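Long-range contacts in zinc transport protein ZntB (Vibrio parahaemolyticus RIMD 2210633, PDB 3CK6), which probably carries zinc ions into the cell together with protons, as a homopentameric inner-membrane transporter of the CorA metal ion transporter family: residues Phe6-His10 with Thr22-Glu26; Trp33-Leu39 with Ala106-Lys112; Leu47-Pro53 with Leu101-Gly105. The protein carries 1 engineered substitution. The contacts are given in a common frame with arbitrary orientation. Numbering follows the deposited sequence.

Interaction 1 of 3, residues Phe6-His10 with Thr22-Glu26; sequences FMIEH and TTTAE
A loop can follow the start of a strand without pairing with it as a second strand, and the coil Thr22-Glu26 does so against Phe6-His10. Their end-to-end directions, CA 6 to 10 against CA 22 to 25, lie 140° apart, with closest CA atoms at Met7 and Thr23, 5.7 Å apart. Residues 7-10 are strand and contain a classic beta bulge in which Ile8 (phi/psi -76/-54) and Glu9 both face His35; the bulge lies between Met7 and His10, whose CA-to-CB bonds both point toward the coil.

Thr23 and Met7 lose the most surface. Thr23 OG1 donates a 3.2 Å hydrogen bond to Met7 O, while a water accepts from Met7 N and donates to Thr23 O, each at 3.1 Å. Thr23 thus serves both Met7 backbone groups, O directly and N through the water. Met7, modelled as selenomethionine, with chi1 and chi2 t and chi3 m, extends along the coil; its SE lies 4.2 Å from Thr22 O and its CE 3.8 Å from Thr24 O. His10, chi1 t, supplies the shortest link: ND1 donates to Thr22 O at 2.7 Å, in the plane of the ring. At the other end Phe6, chi1 p, turns its ring edge to Ala25, CE1 to CB 3.5 Å. Within the coil, Thr22 OG1 and Thr24 OG1 share a hydrogen bond of 3.0 Å.

The contact lies at one margin of the cytoplasmic domain's mixed sheet, where strand 7-12 pairs antiparallel with strand 32-37, His10 stacks on Tyr34, and Trp46 of helix 43-49 meets Phe6, Met7 and Ala25.

Interaction 2 of 3, residues Trp33-Leu39 with Ala106-Lys112; sequences WYHCERL and ALISTRK
Apolar side chains mark the start of this parallel pair of beta strands, 33-37 and 106-111, inside the mixed sheet of a CorA-type cytoplasmic domain. On one face Tyr34 (chi1 m) meets Ala106, CE2 to CB 3.9 Å, and Ile108, CD2 to CG1 4.2 Å, and Cys36 SG lies 4.3 Å from Ile108 CG2. On the other, Trp33 CD1 is 4.0 Å from Leu107 CB.

The axes approach to 4.7 Å and cross at -22°. Trp33 pairs with Leu107, and so on to Glu37 with Arg111. The ladder is that of parallel strands: Tyr34 N to Leu107 O and Ser109 N to Tyr34 O, 2.9 Å each; Cys36 N to Ser109 O, 2.8 Å; Arg111 N to Cys36 O, 2.9 Å; Arg38 N to Arg111 O, 2.8 Å.

Ser109, chi1 p, begins the polar side: its OG accepts from Trp33 NE1 at 2.9 Å and shares a 2.7 Å hydrogen bond with His35 ND1, with chi1 t for both Trp33 and His35. Arg38 reaches on to Ser97 O of strand 96-103. Further along the same face as Ser109, Arg111 (chi1 p) and Glu37 (chi1 and chi2 m) form a bidentate salt bridge, with NE to OE1 and NH2 to OE2 both 2.9 Å.

Interaction 3 of 3, residues Leu47-Pro53 with Leu101-Gly105; sequences LEDNHVP and LYFQG
Phe103 presents one face of its ring to Val52: CG2 of Val52 sits 3.8 Å from the ring centroid and 13° off its normal, a CH-pi contact. Phe103 has the most surface covered in a join between a Schellman motif and the end of a strand. Helix 43-49 stops in that motif, with Val52 N bonded to Leu47 O at 3.0 Å and His51 N to Glu48 O at 2.8 Å; His51 is the C-prime residue, at phi/psi 69/26. The chain then extends through Val52 to Pro53, which occupies the N-cap position of helix 54-60.

Opposite, strand 96-103 ends at Phe103, and Gln104 and Gly105, both with positive phi, turn the chain toward strand 106-111. No direct hydrogen bond joins the two segments, and even the nearest CA atoms, those of Val52 and Phe103, are 7.8 Å apart, so the gap is bridged largely by side chains. Phe103 and Val52 both have chi1 t. Leu101 CD2 lies 3.8 Å from Val52 CG1 and 4.4 Å from Leu47 CD2, while Pro53 CD approaches Phe103 CE1 at 4.2 Å. The helix connection is thereby seated on the sheet by a small apolar cluster.

Polar groups border that cluster. Asn50 O meets the ring edge, 3.3 Å from Phe103 CE2, and Asn50 OD1 also accepts from Ile28 N. A water donates to Asn50 O and OD1, each at 2.9 Å, and accepts from Gln104 NE2 at 3.1 Å.

From the N terminus, interaction 1 closes first: the chain passes through strands 7-12 and 19-20 and returns as coil beside its own beginning. Strand 32-37 then opens interaction 2, whose loop closes only at strand 106-111, after two short helices and three further strands. Interaction 3 falls wholly within that excursion, joining the end of helix 43-49 to the end of strand 96-103 just before the chain turns into strand 106-111. The three share one sheet. Phe6 O to Glu37 N (2.8 Å) ties interaction 1 to 2, Ile108 O to Leu101 N (2.7 Å) ties 2 to 3, and Glu26 O to Asn50 ND2 (3.2 Å) links 1 with 3.

Interaction 1 of 3, residues Phe6-His10 with Thr22-Glu26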
loop_
_atom_site.group_PDB
_atom_site.type_symbol
_atom_site.label_atom_id
_atom_site.label_comp_id
_atom_site.label_asym_id
_atom_site.label_seq_id
_atom_site.Cartn_x
_atom_site.Cartn_y
_atom_site.Cartn_z
ATOM N N PHE E 6 38.507 -19.384 -14.140
ATOM C CA PHE E 6 37.276 -18.835 -13.544
ATOM C C PHE E 6 37.532 -18.007 -12.282
ATOM O O PHE E 6 36.796 -17.066 -11.997
ATOM C CB PHE E 6 36.200 -19.913 -13.286
ATOM C CG PHE E 6 36.456 -20.764 -12.070
ATOM C CD1 PHE E 6 37.135 -21.975 -12.182
ATOM C CD2 PHE E 6 36.005 -20.354 -10.812
ATOM C CE1 PHE E 6 37.383 -22.771 -11.056
ATOM C CE2 PHE E 6 36.248 -21.130 -9.680
ATOM C CZ PHE E 6 36.943 -22.349 -9.806
HETATM N N MSE E 7 38.568 -18.354 -11.527
HETATM C CA MSE E 7 38.788 -17.683 -10.243
HETATM C C MSE E 7 39.641 -16.442 -10.421
HETATM O O MSE E 7 40.796 -16.525 -10.834
HETATM C CB MSE E 7 39.367 -18.617 -9.172
HETATM C CG MSE E 7 39.000 -18.137 -7.727
HETATM SE SE MSE E 7 39.822 -19.203 -6.413
HETATM C CE MSE E 7 38.886 -20.883 -6.725
ATOM N N ILE E 8 39.051 -15.291 -10.118
ATOM C CA ILE E 8 39.738 -13.999 -10.229
ATOM C C ILE E 8 40.717 -13.790 -9.065
ATOM O O ILE E 8 41.903 -13.501 -9.272
ATOM C CB ILE E 8 38.714 -12.837 -10.266
ATOM C CG1 ILE E 8 37.662 -13.110 -11.353
ATOM C CG2 ILE E 8 39.410 -11.496 -10.457
ATOM C CD1 ILE E 8 36.427 -12.249 -11.257
ATOM N N GLU E 9 40.208 -13.915 -7.852
ATOM C CA GLU E 9 41.025 -13.714 -6.663
ATOM C C GLU E 9 40.548 -14.586 -5.521
ATOM O O GLU E 9 39.364 -14.974 -5.459
ATOM C CB GLU E 9 41.003 -12.240 -6.255
ATOM C CG GLU E 9 42.334 -11.727 -5.793
ATOM C CD GLU E 9 42.507 -10.247 -6.045
ATOM O OE1 GLU E 9 42.221 -9.448 -5.136
ATOM O OE2 GLU E 9 42.927 -9.880 -7.155
ATOM N N HIS E 10 41.470 -14.873 -4.603
ATOM C CA HIS E 10 41.197 -15.699 -3.445
ATOM C C HIS E 10 41.935 -15.080 -2.264
ATOM O O HIS E 10 43.149 -14.858 -2.330
ATOM C CB HIS E 10 41.646 -17.139 -3.744
ATOM C CG HIS E 10 41.594 -18.091 -2.579
ATOM N ND1 HIS E 10 42.286 -19.283 -2.587
ATOM C CD2 HIS E 10 40.954 -18.039 -1.383
ATOM C CE1 HIS E 10 42.059 -19.936 -1.457
ATOM N NE2 HIS E 10 41.261 -19.198 -0.705
ATOM N N THR E 22 46.078 -19.011 -3.495
ATOM C CA THR E 22 46.069 -19.569 -4.839
ATOM C C THR E 22 44.695 -19.552 -5.483
ATOM O O THR E 22 43.656 -19.757 -4.851
ATOM C CB THR E 22 46.669 -21.005 -4.911
ATOM O OG1 THR E 22 46.685 -21.441 -6.279
ATOM C CG2 THR E 22 45.850 -21.991 -4.075
ATOM N N THR E 23 44.732 -19.336 -6.782
ATOM C CA THR E 23 43.569 -19.179 -7.590
ATOM C C THR E 23 43.221 -20.551 -8.226
ATOM O O THR E 23 42.283 -20.678 -9.022
ATOM C CB THR E 23 43.904 -18.050 -8.592
ATOM O OG1 THR E 23 42.933 -17.000 -8.508
ATOM C CG2 THR E 23 44.113 -18.555 -9.972
ATOM N N THR E 24 43.971 -21.583 -7.843
ATOM C CA THR E 24 43.661 -22.959 -8.251
ATOM C C THR E 24 42.298 -23.399 -7.718
ATOM O O THR E 24 41.972 -23.150 -6.548
ATOM C CB THR E 24 44.719 -23.948 -7.761
ATOM O OG1 THR E 24 45.988 -23.590 -8.310
ATOM C CG2 THR E 24 44.385 -25.386 -8.192
ATOM N N ALA E 25 41.522 -24.051 -8.591
ATOM C CA ALA E 25 40.211 -24.614 -8.265
ATOM C C ALA E 25 40.384 -25.746 -7.255
ATOM O O ALA E 25 40.650 -26.905 -7.628
ATOM C CB ALA E 25 39.519 -25.120 -9.515
ATOM N N GLU E 26 40.262 -25.399 -5.977
ATOM C CA GLU E 26 40.480 -26.377 -4.908
ATOM C C GLU E 26 39.191 -26.579 -4.092
ATOM O O GLU E 26 38.085 -26.299 -4.577
ATOM C CB GLU E 26 41.672 -25.939 -4.046
ATOM C CG GLU E 26 42.958 -25.665 -4.863
ATOM C CD GLU E 26 44.241 -25.562 -4.023
ATOM O OE1 GLU E 26 44.265 -24.786 -3.029
ATOM O OE2 GLU E 26 45.237 -26.250 -4.380
HETATM O O HOH W 1 40.528 -20.717 -11.606
#

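Interaction 2 of 3, residues Trp33-Leu39 with Ala106-Lys112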
loop_
_atom_site.group_PDB
_atom_site.type_symbol
_atom_site.label_atom_id
_atom_site.label_comp_id
_atom_site.label_asym_id
_atom_site.label_seq_id
_atom_site.Cartn_x
_atom_site.Cartn_y
_atom_site.Cartn_z
ATOM N N TRP E 33 37.479 -15.902 0.937
ATOM C CA TRP E 33 36.697 -15.232 -0.091
ATOM C C TRP E 33 37.214 -15.659 -1.467
ATOM O O TRP E 33 38.417 -15.632 -1.719
ATOM C CB TRP E 33 36.786 -13.715 0.057
ATOM C CG TRP E 33 36.111 -12.939 -1.042
ATOM C CD1 TRP E 33 34.908 -13.230 -1.654
ATOM C CD2 TRP E 33 36.585 -11.727 -1.645
ATOM N NE1 TRP E 33 34.619 -12.261 -2.596
ATOM C CE2 TRP E 33 35.622 -11.329 -2.600
ATOM C CE3 TRP E 33 37.722 -10.917 -1.444
ATOM C CZ2 TRP E 33 35.774 -10.172 -3.395
ATOM C CZ3 TRP E 33 37.867 -9.748 -2.234
ATOM C CH2 TRP E 33 36.894 -9.392 -3.186
ATOM N N TYR E 34 36.292 -16.091 -2.318
ATOM C CA TYR E 34 36.575 -16.504 -3.680
ATOM C C TYR E 34 35.787 -15.565 -4.597
ATOM O O TYR E 34 34.555 -15.544 -4.560
ATOM C CB TYR E 34 36.131 -17.952 -3.903
ATOM C CG TYR E 34 36.721 -18.916 -2.889
ATOM C CD1 TYR E 34 37.925 -19.584 -3.153
ATOM C CD2 TYR E 34 36.112 -19.122 -1.651
ATOM C CE1 TYR E 34 38.499 -20.445 -2.215
ATOM C CE2 TYR E 34 36.686 -19.975 -0.707
ATOM C CZ TYR E 34 37.870 -20.642 -1.007
ATOM O OH TYR E 34 38.439 -21.476 -0.052
ATOM N N HIS E 35 36.488 -14.775 -5.403
ATOM C CA HIS E 35 35.828 -13.905 -6.371
ATOM C C HIS E 35 35.980 -14.556 -7.744
ATOM O O HIS E 35 37.109 -14.865 -8.147
ATOM C CB HIS E 35 36.489 -12.525 -6.366
ATOM C CG HIS E 35 35.735 -11.496 -7.139
ATOM N ND1 HIS E 35 34.398 -11.248 -6.929
ATOM C CD2 HIS E 35 36.140 -10.624 -8.093
ATOM C CE1 HIS E 35 34.004 -10.281 -7.742
ATOM N NE2 HIS E 35 35.042 -9.884 -8.455
ATOM N N CYS E 36 34.860 -14.788 -8.437
ATOM C CA CYS E 36 34.838 -15.637 -9.649
ATOM C C CYS E 36 34.125 -15.034 -10.866
ATOM O O CYS E 36 33.250 -14.183 -10.724
ATOM C CB CYS E 36 34.182 -16.985 -9.359
ATOM S SG CYS E 36 34.838 -17.803 -7.886
ATOM N N GLU E 37 34.521 -15.515 -12.048
ATOM C CA GLU E 37 33.845 -15.223 -13.311
ATOM C C GLU E 37 32.605 -16.114 -13.453
ATOM O O GLU E 37 32.710 -17.329 -13.550
ATOM C CB GLU E 37 34.792 -15.433 -14.502
ATOM C CG GLU E 37 36.045 -14.537 -14.507
ATOM C CD GLU E 37 35.798 -13.116 -15.016
ATOM O OE1 GLU E 37 34.637 -12.646 -14.963
ATOM O OE2 GLU E 37 36.774 -12.467 -15.471
ATOM N N ARG E 38 31.432 -15.498 -13.444
ATOM C CA ARG E 38 30.185 -16.243 -13.501
ATOM C C ARG E 38 29.992 -16.998 -14.827
ATOM O O ARG E 38 29.368 -18.064 -14.841
ATOM C CB ARG E 38 29.003 -15.309 -13.228
ATOM C CG ARG E 38 27.632 -15.967 -13.257
ATOM C CD ARG E 38 26.605 -15.152 -12.476
ATOM N NE ARG E 38 26.257 -13.914 -13.180
ATOM C CZ ARG E 38 26.547 -12.692 -12.736
ATOM N NH1 ARG E 38 26.182 -11.644 -13.465
ATOM N NH2 ARG E 38 27.203 -12.515 -11.576
ATOM N N LEU E 39 30.542 -16.468 -15.920
ATOM C CA LEU E 39 30.335 -17.050 -17.254
ATOM C C LEU E 39 31.385 -18.053 -17.707
ATOM O O LEU E 39 31.312 -18.579 -18.807
ATOM C CB LEU E 39 30.169 -15.947 -18.319
ATOM C CG LEU E 39 28.943 -15.045 -18.153
ATOM C CD1 LEU E 39 28.874 -14.008 -19.274
ATOM C CD2 LEU E 39 27.642 -15.851 -18.085
ATOM N N ALA E 106 32.371 -19.810 3.851
ATOM C CA ALA E 106 33.127 -19.078 2.825
ATOM C C ALA E 106 32.213 -18.133 2.071
ATOM O O ALA E 106 31.023 -18.408 1.900
ATOM C CB ALA E 106 33.760 -20.045 1.843
ATOM N N LEU E 107 32.793 -17.048 1.575
ATOM C CA LEU E 107 32.081 -16.100 0.741
ATOM C C LEU E 107 32.537 -16.295 -0.684
ATOM O O LEU E 107 33.714 -16.136 -0.967
ATOM C CB LEU E 107 32.428 -14.681 1.181
ATOM C CG LEU E 107 31.370 -13.621 1.501
ATOM C CD1 LEU E 107 31.586 -12.368 0.619
ATOM C CD2 LEU E 107 29.921 -14.133 1.491
ATOM N N ILE E 108 31.611 -16.656 -1.561
ATOM C CA ILE E 108 31.877 -16.819 -2.991
ATOM C C ILE E 108 31.064 -15.751 -3.721
ATOM O O ILE E 108 29.834 -15.745 -3.649
ATOM C CB ILE E 108 31.441 -18.208 -3.524
ATOM C CG1 ILE E 108 32.115 -19.360 -2.764
ATOM C CG2 ILE E 108 31.712 -18.333 -5.013
ATOM C CD1 ILE E 108 31.477 -20.727 -3.123
ATOM N N SER E 109 31.759 -14.844 -4.399
ATOM C CA SER E 109 31.090 -13.839 -5.203
ATOM C C SER E 109 31.380 -14.074 -6.674
ATOM O O SER E 109 32.478 -14.522 -7.039
ATOM C CB SER E 109 31.487 -12.420 -4.772
ATOM O OG SER E 109 32.869 -12.206 -4.932
ATOM N N THR E 110 30.384 -13.785 -7.518
ATOM C CA THR E 110 30.477 -14.052 -8.946
ATOM C C THR E 110 30.113 -12.784 -9.703
ATOM O O THR E 110 29.250 -12.006 -9.259
ATOM C CB THR E 110 29.572 -15.227 -9.441
ATOM O OG1 THR E 110 28.182 -14.850 -9.390
ATOM C CG2 THR E 110 29.811 -16.526 -8.654
ATOM N N ARG E 111 30.807 -12.554 -10.810
ATOM C CA ARG E 111 30.595 -11.368 -11.604
ATOM C C ARG E 111 30.544 -11.723 -13.091
ATOM O O ARG E 111 31.044 -12.766 -13.518
ATOM C CB ARG E 111 31.725 -10.349 -11.339
ATOM C CG ARG E 111 33.111 -10.804 -11.844
ATOM C CD ARG E 111 33.682 -9.768 -12.764
ATOM N NE ARG E 111 34.891 -10.168 -13.483
ATOM C CZ ARG E 111 36.100 -9.659 -13.237
ATOM N NH1 ARG E 111 36.260 -8.752 -12.270
ATOM N NH2 ARG E 111 37.152 -10.057 -13.944
ATOM N N LYS E 112 29.946 -10.835 -13.875
ATOM C CA LYS E 112 29.989 -10.944 -15.329
ATOM C C LYS E 112 31.004 -9.923 -15.839
ATOM O O LYS E 112 31.867 -10.233 -16.639
ATOM C CB LYS E 112 28.611 -10.679 -15.931
ATOM C CG LYS E 112 28.610 -10.597 -17.496
ATOM C CD LYS E 112 27.233 -10.886 -18.056
ATOM C CE LYS E 112 26.420 -9.609 -18.257
ATOM N NZ LYS E 112 25.200 -9.867 -19.099
HETATM O O HOH W 2 32.051 -13.899 -16.219
HETATM O O HOH W 3 34.300 -10.828 -16.627
#

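Interaction 3 of 3, residues Leu47-Pro53 with Leu101-Gly105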
loop_
_atom_site.group_PDB
_atom_site.type_symbol
_atom_site.label_atom_id
_atom_site.label_comp_id
_atom_site.label_asym_id
_atom_site.label_seq_id
_atom_site.Cartn_x
_atom_site.Cartn_y
_atom_site.Cartn_z
ATOM N N LEU E 47 31.708 -25.483 -8.186
ATOM C CA LEU E 47 30.643 -25.305 -7.180
ATOM C C LEU E 47 30.001 -26.641 -6.777
ATOM O O LEU E 47 29.820 -26.929 -5.583
ATOM C CB LEU E 47 29.583 -24.321 -7.701
ATOM C CG LEU E 47 30.022 -22.850 -7.767
ATOM C CD1 LEU E 47 29.019 -22.015 -8.519
ATOM C CD2 LEU E 47 30.247 -22.264 -6.372
ATOM N N GLU E 48 29.688 -27.462 -7.778
ATOM C CA GLU E 48 29.114 -28.785 -7.532
ATOM C C GLU E 48 30.103 -29.762 -6.890
ATOM O O GLU E 48 29.729 -30.507 -5.979
ATOM C CB GLU E 48 28.468 -29.355 -8.798
ATOM C CG GLU E 48 27.207 -28.570 -9.168
ATOM C CD GLU E 48 26.572 -28.995 -10.491
ATOM O OE1 GLU E 48 25.620 -28.305 -10.918
ATOM O OE2 GLU E 48 27.018 -29.988 -11.097
ATOM N N ASP E 49 31.362 -29.733 -7.329
ATOM C CA ASP E 49 32.415 -30.526 -6.680
ATOM C C ASP E 49 32.512 -30.203 -5.187
ATOM O O ASP E 49 32.826 -31.075 -4.374
ATOM C CB ASP E 49 33.778 -30.278 -7.345
ATOM C CG ASP E 49 33.983 -31.088 -8.634
ATOM O OD1 ASP E 49 33.182 -32.003 -8.969
ATOM O OD2 ASP E 49 34.979 -30.793 -9.325
ATOM N N ASN E 50 32.217 -28.949 -4.854
ATOM C CA ASN E 50 32.233 -28.434 -3.495
ATOM C C ASN E 50 30.873 -28.572 -2.813
ATOM O O ASN E 50 30.620 -27.975 -1.752
ATOM C CB ASN E 50 32.726 -26.978 -3.498
ATOM C CG ASN E 50 34.240 -26.884 -3.438
ATOM O OD1 ASN E 50 34.833 -27.121 -2.391
ATOM N ND2 ASN E 50 34.872 -26.545 -4.561
ATOM N N HIS E 51 29.999 -29.351 -3.449
ATOM C CA HIS E 51 28.709 -29.784 -2.877
ATOM C C HIS E 51 27.669 -28.683 -2.698
ATOM O O HIS E 51 26.770 -28.808 -1.861
ATOM C CB HIS E 51 28.915 -30.577 -1.568
ATOM C CG HIS E 51 29.912 -31.678 -1.700
ATOM N ND1 HIS E 51 29.740 -32.726 -2.577
ATOM C CD2 HIS E 51 31.107 -31.877 -1.099
ATOM C CE1 HIS E 51 30.782 -33.537 -2.498
ATOM N NE2 HIS E 51 31.625 -33.045 -1.608
ATOM N N VAL E 52 27.769 -27.622 -3.501
ATOM C CA VAL E 52 26.674 -26.659 -3.579
ATOM C C VAL E 52 25.563 -27.365 -4.363
ATOM O O VAL E 52 25.834 -27.917 -5.429
ATOM C CB VAL E 52 27.072 -25.341 -4.302
ATOM C CG1 VAL E 52 25.892 -24.349 -4.308
ATOM C CG2 VAL E 52 28.315 -24.726 -3.634
ATOM N N PRO E 53 24.325 -27.379 -3.833
ATOM C CA PRO E 53 23.260 -28.072 -4.564
ATOM C C PRO E 53 23.011 -27.494 -5.957
ATOM O O PRO E 53 23.110 -26.280 -6.169
ATOM C CB PRO E 53 22.033 -27.903 -3.651
ATOM C CG PRO E 53 22.636 -27.702 -2.274
ATOM C CD PRO E 53 23.827 -26.822 -2.561
ATOM N N LEU E 101 27.311 -16.132 -2.708
ATOM C CA LEU E 101 26.941 -17.278 -1.896
ATOM C C LEU E 101 27.733 -17.220 -0.612
ATOM O O LEU E 101 28.947 -17.052 -0.648
ATOM C CB LEU E 101 27.316 -18.564 -2.663
ATOM C CG LEU E 101 26.620 -19.908 -2.461
ATOM C CD1 LEU E 101 25.137 -19.831 -2.793
ATOM C CD2 LEU E 101 27.291 -20.980 -3.342
ATOM N N TYR E 102 27.064 -17.343 0.536
ATOM C CA TYR E 102 27.773 -17.646 1.796
ATOM C C TYR E 102 27.491 -19.118 2.082
ATOM O O TYR E 102 26.351 -19.506 2.276
ATOM C CB TYR E 102 27.307 -16.740 2.936
ATOM C CG TYR E 102 27.968 -16.971 4.306
ATOM C CD1 TYR E 102 29.357 -16.884 4.465
ATOM C CD2 TYR E 102 27.202 -17.209 5.434
ATOM C CE1 TYR E 102 29.970 -17.087 5.712
ATOM C CE2 TYR E 102 27.809 -17.392 6.723
ATOM C CZ TYR E 102 29.193 -17.321 6.835
ATOM O OH TYR E 102 29.819 -17.496 8.047
ATOM N N PHE E 103 28.542 -19.931 2.031
ATOM C CA PHE E 103 28.412 -21.371 1.927
ATOM C C PHE E 103 29.546 -22.023 2.712
ATOM O O PHE E 103 30.718 -21.709 2.512
ATOM C CB PHE E 103 28.386 -21.829 0.460
ATOM C CG PHE E 103 28.168 -23.323 0.276
ATOM C CD1 PHE E 103 26.879 -23.876 0.322
ATOM C CD2 PHE E 103 29.252 -24.180 0.079
ATOM C CE1 PHE E 103 26.671 -25.249 0.163
ATOM C CE2 PHE E 103 29.055 -25.554 -0.095
ATOM C CZ PHE E 103 27.757 -26.090 -0.053
ATOM N N GLN E 104 29.170 -22.901 3.638
ATOM C CA GLN E 104 30.109 -23.527 4.593
ATOM C C GLN E 104 31.137 -22.532 5.139
ATOM O O GLN E 104 32.311 -22.872 5.284
ATOM C CB GLN E 104 30.837 -24.726 3.970
ATOM C CG GLN E 104 29.950 -25.884 3.533
ATOM C CD GLN E 104 30.678 -26.911 2.645
ATOM O OE1 GLN E 104 30.125 -27.958 2.337
ATOM N NE2 GLN E 104 31.915 -26.608 2.237
ATOM N N GLY E 105 30.703 -21.300 5.423
ATOM C CA GLY E 105 31.558 -20.317 6.091
ATOM C C GLY E 105 32.493 -19.553 5.146
ATOM O O GLY E 105 33.331 -18.777 5.599
HETATM O O HOH W 4 33.111 -28.012 -0.247
#